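Local coordinates for protein peptidase, C14 family (Geobacter sulfurreducens PCA, PDB 3BIJ) that probably acts as a cysteine-type endopeptidase of the caspase-like C14 family, although its substrate and biological role remain uncharacterised, at residues 30-35 / 222-227; 201-206 / 238-243; 227-232 / 248-253. All coordinates share one frame; numbering follows the deposited sequence.

Contact 1 (30-35 / 222-227); sequences EADAED and AFTGQL
D32 and T224 are the pair through which segments 30-35 and 222-227 touch; their CA atoms, 6.4 Å apart, are the closest CA pair of the two. Van der Waals packing sets D32 OD2 against T224 CB and T224 CG2, at 3.3 Å from the methyl. That methyl lies anti to the backbone N, while OG1 (chi1 -56°) stands beside the N. D32 OD1 is equally near T224 OG1, at 3.3 Å, but no hydrogen bond forms. Each polar group is bound by others instead. D32 OD1 takes a salt bridge from R165 and a hydrogen bond with S82 OG, and OD2 receives G221 N just ahead of the second helix; T224 OG1 is hydrogen-bonded to D133 OD2. The positive charge of R165 probably offsets the two neighbouring carboxylates, D32 and D133. The cluster gathers near the C-terminal end of strand 127-133, consistent with the sheet edge where caspase-fold peptidases carry their active site. The pair bridges two helices of this alpha-beta fold: A33 of the first packs on strand 46-51, F223 of the second on strand 127-133, and S82 of strand 76-89 reaches the polar cluster between them.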
ATOM      1  N   GLU A  30      27.740 -15.840   4.946  1.00 53.33           N
ATOM      2  CA  GLU A  30      28.665 -16.769   5.587  1.00 49.57           C
ATOM      3  C   GLU A  30      27.877 -17.933   6.185  1.00 47.68           C
ATOM      4  O   GLU A  30      28.331 -19.072   6.174  1.00 39.22           O
ATOM      5  CB  GLU A  30      29.490 -16.054   6.651  1.00 47.47           C
ATOM      6  CG  GLU A  30      30.643 -15.304   6.026  1.00 52.88           C
ATOM      7  CD  GLU A  30      31.463 -14.538   7.032  1.00 52.49           C
ATOM      8  OE1 GLU A  30      31.843 -15.131   8.062  1.00 52.19           O
ATOM      9  OE2 GLU A  30      31.730 -13.346   6.783  1.00 62.07           O
ATOM     10  N   ALA A  31      26.684 -17.640   6.685  1.00 41.95           N
ATOM     11  CA  ALA A  31      25.843 -18.673   7.245  1.00 40.02           C
ATOM     12  C   ALA A  31      25.481 -19.634   6.115  1.00 39.17           C
ATOM     13  O   ALA A  31      25.569 -20.849   6.283  1.00 44.35           O
ATOM     14  CB  ALA A  31      24.581 -18.061   7.867  1.00 46.27           C
ATOM     15  N   ASP A  32      25.079 -19.100   4.962  1.00 38.23           N
ATOM     16  CA  ASP A  32      24.727 -19.953   3.814  1.00 38.54           C
ATOM     17  C   ASP A  32      25.862 -20.909   3.455  1.00 34.67           C
ATOM     18  O   ASP A  32      25.635 -22.098   3.220  1.00 38.26           O
ATOM     19  CB  ASP A  32      24.412 -19.117   2.571  1.00 26.48           C
ATOM     20  CG  ASP A  32      23.053 -18.454   2.627  1.00 39.64           C
ATOM     21  OD1 ASP A  32      22.775 -17.613   1.748  1.00 35.74           O
ATOM     22  OD2 ASP A  32      22.261 -18.766   3.533  1.00 36.02           O
ATOM     23  N   ALA A  33      27.081 -20.386   3.394  1.00 39.23           N
ATOM     24  CA  ALA A  33      28.226 -21.217   3.046  1.00 52.08           C
ATOM     25  C   ALA A  33      28.464 -22.327   4.079  1.00 50.99           C
ATOM     26  O   ALA A  33      28.672 -23.487   3.713  1.00 50.26           O
ATOM     27  CB  ALA A  33      29.469 -20.358   2.887  1.00 44.01           C
ATOM     28  N   GLU A  34      28.425 -21.974   5.361  1.00 52.65           N
ATOM     29  CA  GLU A  34      28.618 -22.960   6.422  1.00 52.47           C
ATOM     30  C   GLU A  34      27.558 -24.055   6.305  1.00 52.23           C
ATOM     31  O   GLU A  34      27.878 -25.247   6.368  1.00 54.08           O
ATOM     32  CB  GLU A  34      28.538 -22.297   7.806  1.00 62.08           C
ATOM     33  CG  GLU A  34      29.659 -21.284   8.075  1.00 81.50           C
ATOM     34  CD  GLU A  34      29.579 -20.619   9.462  1.00 93.44           C
ATOM     35  OE1 GLU A  34      28.551 -19.951   9.775  1.00 88.68           O
ATOM     36  OE2 GLU A  34      30.560 -20.758  10.237  1.00100.09           O
ATOM     37  N   ASP A  35      26.303 -23.653   6.116  1.00 47.83           N
ATOM     38  CA  ASP A  35      25.208 -24.606   5.980  1.00 46.31           C
ATOM     39  C   ASP A  35      25.388 -25.501   4.756  1.00 45.45           C
ATOM     40  O   ASP A  35      25.128 -26.700   4.822  1.00 46.97           O
ATOM     41  CB  ASP A  35      23.866 -23.872   5.892  1.00 52.97           C
ATOM     42  CG  ASP A  35      23.450 -23.251   7.215  1.00 44.49           C
ATOM     43  OD1 ASP A  35      22.529 -22.407   7.221  1.00 48.22           O
ATOM     44  OD2 ASP A  35      24.042 -23.607   8.252  1.00 53.03           O
ATOM     45  N   ALA A 222      17.111 -16.182   1.255  1.00 36.01           N
ATOM     46  CA  ALA A 222      15.754 -16.677   1.170  1.00 40.01           C
ATOM     47  C   ALA A 222      15.801 -18.060   0.523  1.00 33.51           C
ATOM     48  O   ALA A 222      15.198 -19.010   1.019  1.00 32.81           O
ATOM     49  CB  ALA A 222      14.896 -15.722   0.330  1.00 40.60           C
ATOM     50  N   PHE A 223      16.524 -18.168  -0.586  1.00 33.62           N
ATOM     51  CA  PHE A 223      16.641 -19.438  -1.294  1.00 40.42           C
ATOM     52  C   PHE A 223      17.296 -20.521  -0.417  1.00 42.00           C
ATOM     53  O   PHE A 223      16.728 -21.593  -0.193  1.00 39.79           O
ATOM     54  CB  PHE A 223      17.450 -19.252  -2.591  1.00 30.74           C
ATOM     55  CG  PHE A 223      17.913 -20.546  -3.208  1.00 40.08           C
ATOM     56  CD1 PHE A 223      17.018 -21.590  -3.450  1.00 44.56           C
ATOM     57  CD2 PHE A 223      19.249 -20.725  -3.541  1.00 46.38           C
ATOM     58  CE1 PHE A 223      17.455 -22.796  -4.014  1.00 49.61           C
ATOM     59  CE2 PHE A 223      19.697 -21.918  -4.101  1.00 45.45           C
ATOM     60  CZ  PHE A 223      18.798 -22.956  -4.338  1.00 50.45           C
ATOM     61  N   THR A 224      18.487 -20.228   0.085  1.00 41.15           N
ATOM     62  CA  THR A 224      19.202 -21.186   0.915  1.00 44.99           C
ATOM     63  C   THR A 224      18.366 -21.645   2.116  1.00 44.91           C
ATOM     64  O   THR A 224      18.344 -22.833   2.468  1.00 48.40           O
ATOM     65  CB  THR A 224      20.545 -20.594   1.422  1.00 43.79           C
ATOM     66  OG1 THR A 224      21.334 -20.176   0.299  1.00 46.27           O
ATOM     67  CG2 THR A 224      21.312 -21.630   2.218  1.00 22.55           C
ATOM     68  N   GLY A 225      17.674 -20.705   2.740  1.00 37.28           N
ATOM     69  CA  GLY A 225      16.844 -21.045   3.882  1.00 42.96           C
ATOM     70  C   GLY A 225      15.808 -22.096   3.529  1.00 48.81           C
ATOM     71  O   GLY A 225      15.593 -23.037   4.289  1.00 46.30           O
ATOM     72  N   GLN A 226      15.157 -21.946   2.379  1.00 45.06           N
ATOM     73  CA  GLN A 226      14.162 -22.921   1.979  1.00 43.25           C
ATOM     74  C   GLN A 226      14.808 -24.205   1.483  1.00 52.46           C
ATOM     75  O   GLN A 226      14.211 -25.285   1.568  1.00 58.83           O
ATOM     76  CB  GLN A 226      13.241 -22.348   0.915  1.00 39.41           C
ATOM     77  CG  GLN A 226      12.400 -21.229   1.458  1.00 41.52           C
ATOM     78  CD  GLN A 226      11.597 -21.647   2.668  1.00 42.30           C
ATOM     79  OE1 GLN A 226      11.474 -20.897   3.633  1.00 52.40           O
ATOM     80  NE2 GLN A 226      11.037 -22.846   2.623  1.00 36.66           N
ATOM     81  N   LEU A 227      16.024 -24.098   0.956  1.00 48.26           N
ATOM     82  CA  LEU A 227      16.721 -25.293   0.503  1.00 46.71           C
ATOM     83  C   LEU A 227      16.930 -26.147   1.762  1.00 48.86           C
ATOM     84  O   LEU A 227      16.602 -27.329   1.776  1.00 57.01           O
ATOM     85  CB  LEU A 227      18.064 -24.922  -0.160  1.00 49.12           C
ATOM     86  CG  LEU A 227      19.000 -26.012  -0.712  1.00 52.40           C
ATOM     87  CD1 LEU A 227      20.049 -25.414  -1.678  1.00 34.99           C
ATOM     88  CD2 LEU A 227      19.686 -26.697   0.449  1.00 46.77           C
TER

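Contact 2 (201-206 / 238-243); sequences SILLIS and GSYRSF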
ATOM      1  N   SER A 201      28.877 -32.415 -17.009  1.00 57.12           N
ATOM      2  CA  SER A 201      27.430 -32.207 -16.899  1.00 56.65           C
ATOM      3  C   SER A 201      27.143 -31.127 -15.865  1.00 50.28           C
ATOM      4  O   SER A 201      27.297 -31.362 -14.666  1.00 46.05           O
ATOM      5  CB  SER A 201      26.713 -33.487 -16.458  1.00 55.44           C
ATOM      6  OG  SER A 201      26.897 -34.539 -17.378  1.00 71.88           O
ATOM      7  N   ILE A 202      26.708 -29.959 -16.322  1.00 42.27           N
ATOM      8  CA  ILE A 202      26.418 -28.860 -15.411  1.00 41.14           C
ATOM      9  C   ILE A 202      24.938 -28.795 -14.998  1.00 46.07           C
ATOM     10  O   ILE A 202      24.035 -28.930 -15.824  1.00 45.69           O
ATOM     11  CB  ILE A 202      26.790 -27.493 -16.039  1.00 44.44           C
ATOM     12  CG1 ILE A 202      28.138 -27.576 -16.777  1.00 49.79           C
ATOM     13  CG2 ILE A 202      26.885 -26.437 -14.939  1.00 39.16           C
ATOM     14  CD1 ILE A 202      29.347 -27.768 -15.871  1.00 44.99           C
ATOM     15  N   LEU A 203      24.707 -28.606 -13.704  1.00 41.67           N
ATOM     16  CA  LEU A 203      23.366 -28.467 -13.158  1.00 44.88           C
ATOM     17  C   LEU A 203      23.498 -27.246 -12.270  1.00 53.65           C
ATOM     18  O   LEU A 203      24.025 -27.314 -11.153  1.00 57.99           O
ATOM     19  CB  LEU A 203      22.948 -29.690 -12.332  1.00 38.70           C
ATOM     20  CG  LEU A 203      21.681 -29.550 -11.474  1.00 31.69           C
ATOM     21  CD1 LEU A 203      20.596 -28.918 -12.276  1.00 33.84           C
ATOM     22  CD2 LEU A 203      21.232 -30.899 -10.941  1.00 33.13           C
ATOM     23  N   LEU A 204      23.039 -26.118 -12.799  1.00 54.07           N
ATOM     24  CA  LEU A 204      23.116 -24.838 -12.115  1.00 45.29           C
ATOM     25  C   LEU A 204      21.760 -24.469 -11.519  1.00 45.10           C
ATOM     26  O   LEU A 204      20.786 -24.306 -12.248  1.00 47.96           O
ATOM     27  CB  LEU A 204      23.546 -23.793 -13.133  1.00 47.48           C
ATOM     28  CG  LEU A 204      24.571 -22.733 -12.745  1.00 55.74           C
ATOM     29  CD1 LEU A 204      25.203 -22.191 -14.019  1.00 42.60           C
ATOM     30  CD2 LEU A 204      23.921 -21.630 -11.914  1.00 44.96           C
ATOM     31  N   ILE A 205      21.706 -24.351 -10.194  1.00 39.27           N
ATOM     32  CA  ILE A 205      20.482 -23.979  -9.490  1.00 28.40           C
ATOM     33  C   ILE A 205      20.749 -22.642  -8.821  1.00 30.87           C
ATOM     34  O   ILE A 205      21.512 -22.567  -7.857  1.00 38.01           O
ATOM     35  CB  ILE A 205      20.107 -25.014  -8.404  1.00 26.12           C
ATOM     36  CG1 ILE A 205      19.709 -26.346  -9.052  1.00 37.98           C
ATOM     37  CG2 ILE A 205      18.974 -24.492  -7.555  1.00 32.88           C
ATOM     38  CD1 ILE A 205      19.461 -27.493  -8.073  1.00 20.10           C
ATOM     39  N   SER A 206      20.134 -21.584  -9.344  1.00 37.82           N
ATOM     40  CA  SER A 206      20.314 -20.244  -8.790  1.00 33.31           C
ATOM     41  C   SER A 206      19.138 -19.825  -7.909  1.00 42.40           C
ATOM     42  O   SER A 206      18.049 -20.399  -7.982  1.00 41.40           O
ATOM     43  CB  SER A 206      20.489 -19.236  -9.919  1.00 43.30           C
ATOM     44  OG  SER A 206      19.361 -19.262 -10.780  1.00 51.65           O
ATOM     45  N   GLY A 238      14.071 -37.973  -2.818  1.00 42.59           N
ATOM     46  CA  GLY A 238      13.701 -37.504  -4.143  1.00 33.75           C
ATOM     47  C   GLY A 238      14.861 -37.154  -5.048  1.00 36.81           C
ATOM     48  O   GLY A 238      16.015 -37.279  -4.652  1.00 46.16           O
ATOM     49  N   SER A 239      14.552 -36.721  -6.268  1.00 39.26           N
ATOM     50  CA  SER A 239      15.583 -36.343  -7.240  1.00 40.73           C
ATOM     51  C   SER A 239      15.846 -34.836  -7.205  1.00 42.51           C
ATOM     52  O   SER A 239      15.169 -34.096  -6.488  1.00 45.99           O
ATOM     53  CB  SER A 239      15.145 -36.738  -8.655  1.00 44.63           C
ATOM     54  OG  SER A 239      14.018 -35.978  -9.078  1.00 35.72           O
ATOM     55  N   TYR A 240      16.823 -34.388  -7.988  1.00 33.34           N
ATOM     56  CA  TYR A 240      17.142 -32.975  -8.045  1.00 34.71           C
ATOM     57  C   TYR A 240      15.935 -32.189  -8.535  1.00 35.92           C
ATOM     58  O   TYR A 240      15.623 -31.129  -8.005  1.00 35.72           O
ATOM     59  CB  TYR A 240      18.310 -32.699  -8.985  1.00 35.58           C
ATOM     60  CG  TYR A 240      19.665 -32.912  -8.386  1.00 32.16           C
ATOM     61  CD1 TYR A 240      20.290 -34.145  -8.453  1.00 45.21           C
ATOM     62  CD2 TYR A 240      20.338 -31.872  -7.762  1.00 48.28           C
ATOM     63  CE1 TYR A 240      21.558 -34.335  -7.912  1.00 46.97           C
ATOM     64  CE2 TYR A 240      21.606 -32.055  -7.216  1.00 47.67           C
ATOM     65  CZ  TYR A 240      22.208 -33.289  -7.294  1.00 43.78           C
ATOM     66  OH  TYR A 240      23.450 -33.490  -6.741  1.00 50.44           O
ATOM     67  N   ARG A 241      15.253 -32.705  -9.551  1.00 41.21           N
ATOM     68  CA  ARG A 241      14.091 -32.012 -10.076  1.00 40.22           C
ATOM     69  C   ARG A 241      13.062 -31.857  -8.984  1.00 37.59           C
ATOM     70  O   ARG A 241      12.553 -30.765  -8.762  1.00 47.39           O
ATOM     71  CB  ARG A 241      13.498 -32.769 -11.262  1.00 47.51           C
ATOM     72  CG  ARG A 241      14.468 -32.859 -12.425  1.00 52.56           C
ATOM     73  CD  ARG A 241      13.856 -33.338 -13.753  1.00 53.48           C
ATOM     74  NE  ARG A 241      14.211 -32.354 -14.713  1.00 60.86           N
ATOM     75  CZ  ARG A 241      14.843 -32.308 -15.879  1.00 60.88           C
ATOM     76  NH1 ARG A 241      14.897 -31.077 -16.335  1.00 69.49           N
ATOM     77  NH2 ARG A 241      15.373 -33.297 -16.592  1.00 55.25           N
ATOM     78  N   SER A 242      12.764 -32.938  -8.279  1.00 41.77           N
ATOM     79  CA  SER A 242      11.784 -32.857  -7.200  1.00 39.04           C
ATOM     80  C   SER A 242      12.243 -31.912  -6.106  1.00 41.96           C
ATOM     81  O   SER A 242      11.428 -31.209  -5.513  1.00 43.06           O
ATOM     82  CB  SER A 242      11.542 -34.233  -6.598  1.00 35.44           C
ATOM     83  OG  SER A 242      11.008 -35.092  -7.577  1.00 48.60           O
ATOM     84  N   PHE A 243      13.547 -31.909  -5.840  1.00 39.42           N
ATOM     85  CA  PHE A 243      14.114 -31.060  -4.805  1.00 35.40           C
ATOM     86  C   PHE A 243      13.811 -29.605  -5.178  1.00 42.11           C
ATOM     87  O   PHE A 243      13.259 -28.829  -4.390  1.00 34.23           O
ATOM     88  CB  PHE A 243      15.618 -31.312  -4.725  1.00 38.30           C
ATOM     89  CG  PHE A 243      16.291 -30.631  -3.579  1.00 39.21           C
ATOM     90  CD1 PHE A 243      15.803 -30.766  -2.286  1.00 32.34           C
ATOM     91  CD2 PHE A 243      17.454 -29.891  -3.792  1.00 31.94           C
ATOM     92  CE1 PHE A 243      16.470 -30.175  -1.223  1.00 40.54           C
ATOM     93  CE2 PHE A 243      18.129 -29.298  -2.746  1.00 28.72           C
ATOM     94  CZ  PHE A 243      17.645 -29.435  -1.454  1.00 38.23           C
TER
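Y240 packs on L203 and I205 of strand 201-206 with its ring, and the contact can be read outward along the tyrosine. CB, at the start, is 4.0 Å from L203 CD2. CG stands beside the backbone N (chi1 -82°), which lays the ring out toward the strand with one face to the leucine. There L203 CD2 comes within 3.6 Å of Y240 CG and 3.4 Å of Y240 CD2, the closest pair of the contact. Further on, Y240 CE2 still lies 3.9 Å from L203 CD2. The methyl therefore sits over the face but displaced toward the rim, 3.8 Å from the ring centroid and 27° off the ring normal, a CH-pi contact. I205 CD1 approaches differently, at the ring edge near its plane, 4.5 Å from Y240 CD2. At the tip the OH makes a weak hydrogen bond to P274 O. F269 meets the ring edge-to-face. L129 of the neighbouring strand 127-133 touches both L203 and Y240. Y240 is the first residue of helix 240-250, whose N-cap is S239: S239 OG accepts a weak, nearly straight bond (173°) from S242 N, 3.4 Å long. The chemistry across the two segments is therefore apolar packing plus a CH-pi contact, with no hydrogen bond across, and seats the first turn of the helix on the central sheet by an aromatic face and two aliphatic branch ends, while the tyrosine's hydroxyl is turned to a backbone carbonyl beyond them.

Contact 3 (227-232 / 248-253); sequences LLRVWK and VRRMPP
R229 and R250 converge on one carboxylate oxygen, OD2 of D97 of the second subunit, to which each arginine gives a salt bridge through its NH2. Their two NH2 atoms stand 4.0 Å apart, R250 NH2 lying at the edge of the R229 guanidinium near its plane. The side chains cross at about a right angle and the two guanidinium planes are 58° apart, so the groups do not stack. R229 leaves its helix with CG anti to the backbone N and then bends at both chi2 and chi3; this brings its aliphatic part against the other arginine, with R229 CG 3.5 Å from R250 NH2 and 3.9 Å from R250 NE. R229 CD and R250 NH2 are modelled still closer, a tightness that is doubtful at this resolution. R250 is extended as far as CD, then bends at chi3 (64°). Its CD packs on V230 CG1 at 3.5 Å, V230 and R250 running antiparallel alongside each other. K232, the first residue past helix 222-231, has a positive phi (40°) and sends NZ to the carbonyl oxygens of D90, E95 and G98 of the second subunit. Two arginines thus share one carboxylate oxygen of D97 of the second subunit, whose negative charge probably draws both guanidinium groups together, so that this arginine pair is completed by the subunit interface, while V230 supplies apolar packing within the chain.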
ATOM      1  N   LEU A 227      16.024 -24.098   0.956  1.00 48.26           N
ATOM      2  CA  LEU A 227      16.721 -25.293   0.503  1.00 46.71           C
ATOM      3  C   LEU A 227      16.930 -26.147   1.762  1.00 48.86           C
ATOM      4  O   LEU A 227      16.602 -27.329   1.776  1.00 57.01           O
ATOM      5  CB  LEU A 227      18.064 -24.922  -0.160  1.00 49.12           C
ATOM      6  CG  LEU A 227      19.000 -26.012  -0.712  1.00 52.40           C
ATOM      7  CD1 LEU A 227      20.049 -25.414  -1.678  1.00 34.99           C
ATOM      8  CD2 LEU A 227      19.686 -26.697   0.449  1.00 46.77           C
ATOM      9  N   LEU A 228      17.444 -25.542   2.830  1.00 46.35           N
ATOM     10  CA  LEU A 228      17.660 -26.279   4.069  1.00 46.41           C
ATOM     11  C   LEU A 228      16.358 -26.809   4.662  1.00 42.63           C
ATOM     12  O   LEU A 228      16.327 -27.882   5.269  1.00 45.75           O
ATOM     13  CB  LEU A 228      18.359 -25.393   5.100  1.00 39.84           C
ATOM     14  CG  LEU A 228      19.728 -24.893   4.653  1.00 33.20           C
ATOM     15  CD1 LEU A 228      20.263 -23.854   5.634  1.00 38.34           C
ATOM     16  CD2 LEU A 228      20.657 -26.058   4.527  1.00 24.15           C
ATOM     17  N   ARG A 229      15.272 -26.072   4.491  1.00 41.84           N
ATOM     18  CA  ARG A 229      14.009 -26.534   5.052  1.00 43.51           C
ATOM     19  C   ARG A 229      13.439 -27.790   4.365  1.00 40.04           C
ATOM     20  O   ARG A 229      12.895 -28.660   5.040  1.00 41.09           O
ATOM     21  CB  ARG A 229      12.982 -25.392   5.054  1.00 46.82           C
ATOM     22  CG  ARG A 229      11.578 -25.824   5.469  1.00 60.15           C
ATOM     23  CD  ARG A 229      10.857 -24.812   6.358  1.00 53.38           C
ATOM     24  NE  ARG A 229      11.204 -24.985   7.760  1.00 57.96           N
ATOM     25  CZ  ARG A 229      10.397 -24.675   8.772  1.00 66.52           C
ATOM     26  NH1 ARG A 229      10.787 -24.858  10.027  1.00 59.77           N
ATOM     27  NH2 ARG A 229       9.190 -24.188   8.531  1.00 79.33           N
ATOM     28  N   VAL A 230      13.560 -27.897   3.041  1.00 32.20           N
ATOM     29  CA  VAL A 230      13.041 -29.082   2.358  1.00 31.08           C
ATOM     30  C   VAL A 230      14.042 -30.211   2.510  1.00 30.24           C
ATOM     31  O   VAL A 230      13.670 -31.372   2.568  1.00 30.51           O
ATOM     32  CB  VAL A 230      12.793 -28.846   0.844  1.00 29.76           C
ATOM     33  CG1 VAL A 230      11.888 -27.646   0.639  1.00 32.27           C
ATOM     34  CG2 VAL A 230      14.109 -28.643   0.125  1.00 46.32           C
ATOM     35  N   TRP A 231      15.324 -29.876   2.567  1.00 35.33           N
ATOM     36  CA  TRP A 231      16.326 -30.913   2.729  1.00 36.79           C
ATOM     37  C   TRP A 231      16.131 -31.552   4.102  1.00 38.04           C
ATOM     38  O   TRP A 231      16.454 -32.719   4.315  1.00 49.56           O
ATOM     39  CB  TRP A 231      17.717 -30.311   2.609  1.00 34.55           C
ATOM     40  CG  TRP A 231      18.811 -31.264   2.921  1.00 41.03           C
ATOM     41  CD1 TRP A 231      19.738 -31.149   3.928  1.00 32.93           C
ATOM     42  CD2 TRP A 231      19.163 -32.433   2.186  1.00 38.50           C
ATOM     43  NE1 TRP A 231      20.645 -32.163   3.856  1.00 34.57           N
ATOM     44  CE2 TRP A 231      20.323 -32.971   2.795  1.00 43.94           C
ATOM     45  CE3 TRP A 231      18.621 -33.083   1.067  1.00 39.60           C
ATOM     46  CZ2 TRP A 231      20.954 -34.132   2.321  1.00 24.73           C
ATOM     47  CZ3 TRP A 231      19.253 -34.240   0.596  1.00 38.44           C
ATOM     48  CH2 TRP A 231      20.408 -34.746   1.228  1.00 34.29           C
ATOM     49  N   LYS A 232      15.586 -30.775   5.028  1.00 39.37           N
ATOM     50  CA  LYS A 232      15.321 -31.229   6.392  1.00 41.47           C
ATOM     51  C   LYS A 232      16.391 -32.117   7.022  1.00 51.27           C
ATOM     52  O   LYS A 232      16.111 -33.241   7.459  1.00 50.08           O
ATOM     53  CB  LYS A 232      13.968 -31.942   6.478  1.00 40.07           C
ATOM     54  CG  LYS A 232      13.415 -31.984   7.899  1.00 34.88           C
ATOM     55  CD  LYS A 232      12.042 -32.574   7.933  1.00 37.75           C
ATOM     56  CE  LYS A 232      11.414 -32.420   9.309  1.00 43.97           C
ATOM     57  NZ  LYS A 232      10.021 -32.982   9.354  1.00 51.13           N
ATOM     58  N   VAL A 248      10.841 -24.197  -4.901  1.00 38.54           N
ATOM     59  CA  VAL A 248      10.090 -23.132  -5.549  1.00 41.09           C
ATOM     60  C   VAL A 248       8.654 -23.063  -5.035  1.00 35.12           C
ATOM     61  O   VAL A 248       8.077 -21.989  -4.945  1.00 34.77           O
ATOM     62  CB  VAL A 248      10.068 -23.285  -7.092  1.00 43.27           C
ATOM     63  CG1 VAL A 248      11.477 -23.482  -7.613  1.00 43.03           C
ATOM     64  CG2 VAL A 248       9.170 -24.420  -7.496  1.00 64.63           C
ATOM     65  N   ARG A 249       8.086 -24.202  -4.679  1.00 36.47           N
ATOM     66  CA  ARG A 249       6.722 -24.229  -4.194  1.00 44.28           C
ATOM     67  C   ARG A 249       6.544 -23.369  -2.951  1.00 46.39           C
ATOM     68  O   ARG A 249       5.482 -22.789  -2.744  1.00 49.40           O
ATOM     69  CB  ARG A 249       6.311 -25.667  -3.883  1.00 60.39           C
ATOM     70  CG  ARG A 249       4.937 -26.059  -4.404  1.00 68.28           C
ATOM     71  CD  ARG A 249       4.853 -25.846  -5.918  1.00 83.95           C
ATOM     72  NE  ARG A 249       3.595 -26.357  -6.481  1.00 93.91           N
ATOM     73  CZ  ARG A 249       3.281 -27.646  -6.548  1.00 99.84           C
ATOM     74  NH1 ARG A 249       4.135 -28.560  -6.090  1.00102.84           N
ATOM     75  NH2 ARG A 249       2.118 -28.017  -7.066  1.00100.03           N
ATOM     76  N   ARG A 250       7.593 -23.281  -2.139  1.00 40.21           N
ATOM     77  CA  ARG A 250       7.576 -22.519  -0.891  1.00 37.98           C
ATOM     78  C   ARG A 250       7.994 -21.060  -1.048  1.00 38.33           C
ATOM     79  O   ARG A 250       7.685 -20.224  -0.206  1.00 46.01           O
ATOM     80  CB  ARG A 250       8.507 -23.196   0.112  1.00 39.07           C
ATOM     81  CG  ARG A 250       8.231 -24.685   0.283  1.00 48.91           C
ATOM     82  CD  ARG A 250       9.272 -25.348   1.168  1.00 41.49           C
ATOM     83  NE  ARG A 250       9.242 -24.826   2.539  1.00 46.24           N
ATOM     84  CZ  ARG A 250       8.294 -25.103   3.427  1.00 48.12           C
ATOM     85  NH1 ARG A 250       7.279 -25.903   3.106  1.00 47.18           N
ATOM     86  NH2 ARG A 250       8.365 -24.576   4.634  1.00 56.17           N
HETATM   87  N   MSE A 251       8.698 -20.777  -2.137  1.00 45.28           N
HETATM   88  CA  MSE A 251       9.217 -19.457  -2.453  1.00 31.96           C
HETATM   89  C   MSE A 251       8.173 -18.479  -2.955  1.00 39.24           C
HETATM   90  O   MSE A 251       7.228 -18.861  -3.629  1.00 42.18           O
HETATM   91  CB  MSE A 251      10.292 -19.593  -3.516  1.00 40.65           C
HETATM   92  CG  MSE A 251      11.503 -20.395  -3.081  1.00 49.24           C
HETATM   93 SE   MSE A 251      12.563 -19.443  -1.742  1.00 65.04          SE
HETATM   94  CE  MSE A 251      13.407 -18.129  -2.885  1.00 55.81           C
ATOM     95  N   PRO A 252       8.348 -17.189  -2.650  1.00 34.11           N
ATOM     96  CA  PRO A 252       7.411 -16.154  -3.088  1.00 32.49           C
ATOM     97  C   PRO A 252       7.518 -15.967  -4.609  1.00 39.72           C
ATOM     98  O   PRO A 252       8.586 -16.179  -5.200  1.00 38.23           O
ATOM     99  CB  PRO A 252       7.868 -14.927  -2.307  1.00 37.58           C
ATOM    100  CG  PRO A 252       9.355 -15.141  -2.165  1.00 35.74           C
ATOM    101  CD  PRO A 252       9.437 -16.614  -1.838  1.00 30.34           C
ATOM    102  N   PRO A 253       6.417 -15.554  -5.264  1.00 41.38           N
ATOM    103  CA  PRO A 253       6.407 -15.356  -6.718  1.00 27.34           C
ATOM    104  C   PRO A 253       7.423 -14.364  -7.277  1.00 36.71           C
ATOM    105  O   PRO A 253       7.748 -14.429  -8.459  1.00 34.76           O
ATOM    106  CB  PRO A 253       4.963 -14.949  -7.002  1.00 28.72           C
ATOM    107  CG  PRO A 253       4.554 -14.249  -5.737  1.00 37.34           C
ATOM    108  CD  PRO A 253       5.133 -15.153  -4.665  1.00 36.20           C
TER

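From the N terminus, helix 29-42 comes first and waits 186 residues for its partner: contact 1 closes that long loop, which holds most of the central sheet, by reaching helix 222-231. Contact 2 starts inside the loop, at strand 201-206, and ends beyond it on helix 240-250, so the two cross. Contact 3 follows contact 1 in series, sharing L227 with it, and closes a short helix-to-helix connection that crosses contact 2. Helix 222-231 thus serves contacts 1 and 3, helix 240-250 contacts 2 and 3. F223 touches I205, and F243 packs on L227 and V230, which joins sheet and helices; contacts 1 and 3 also both meet the second subunit.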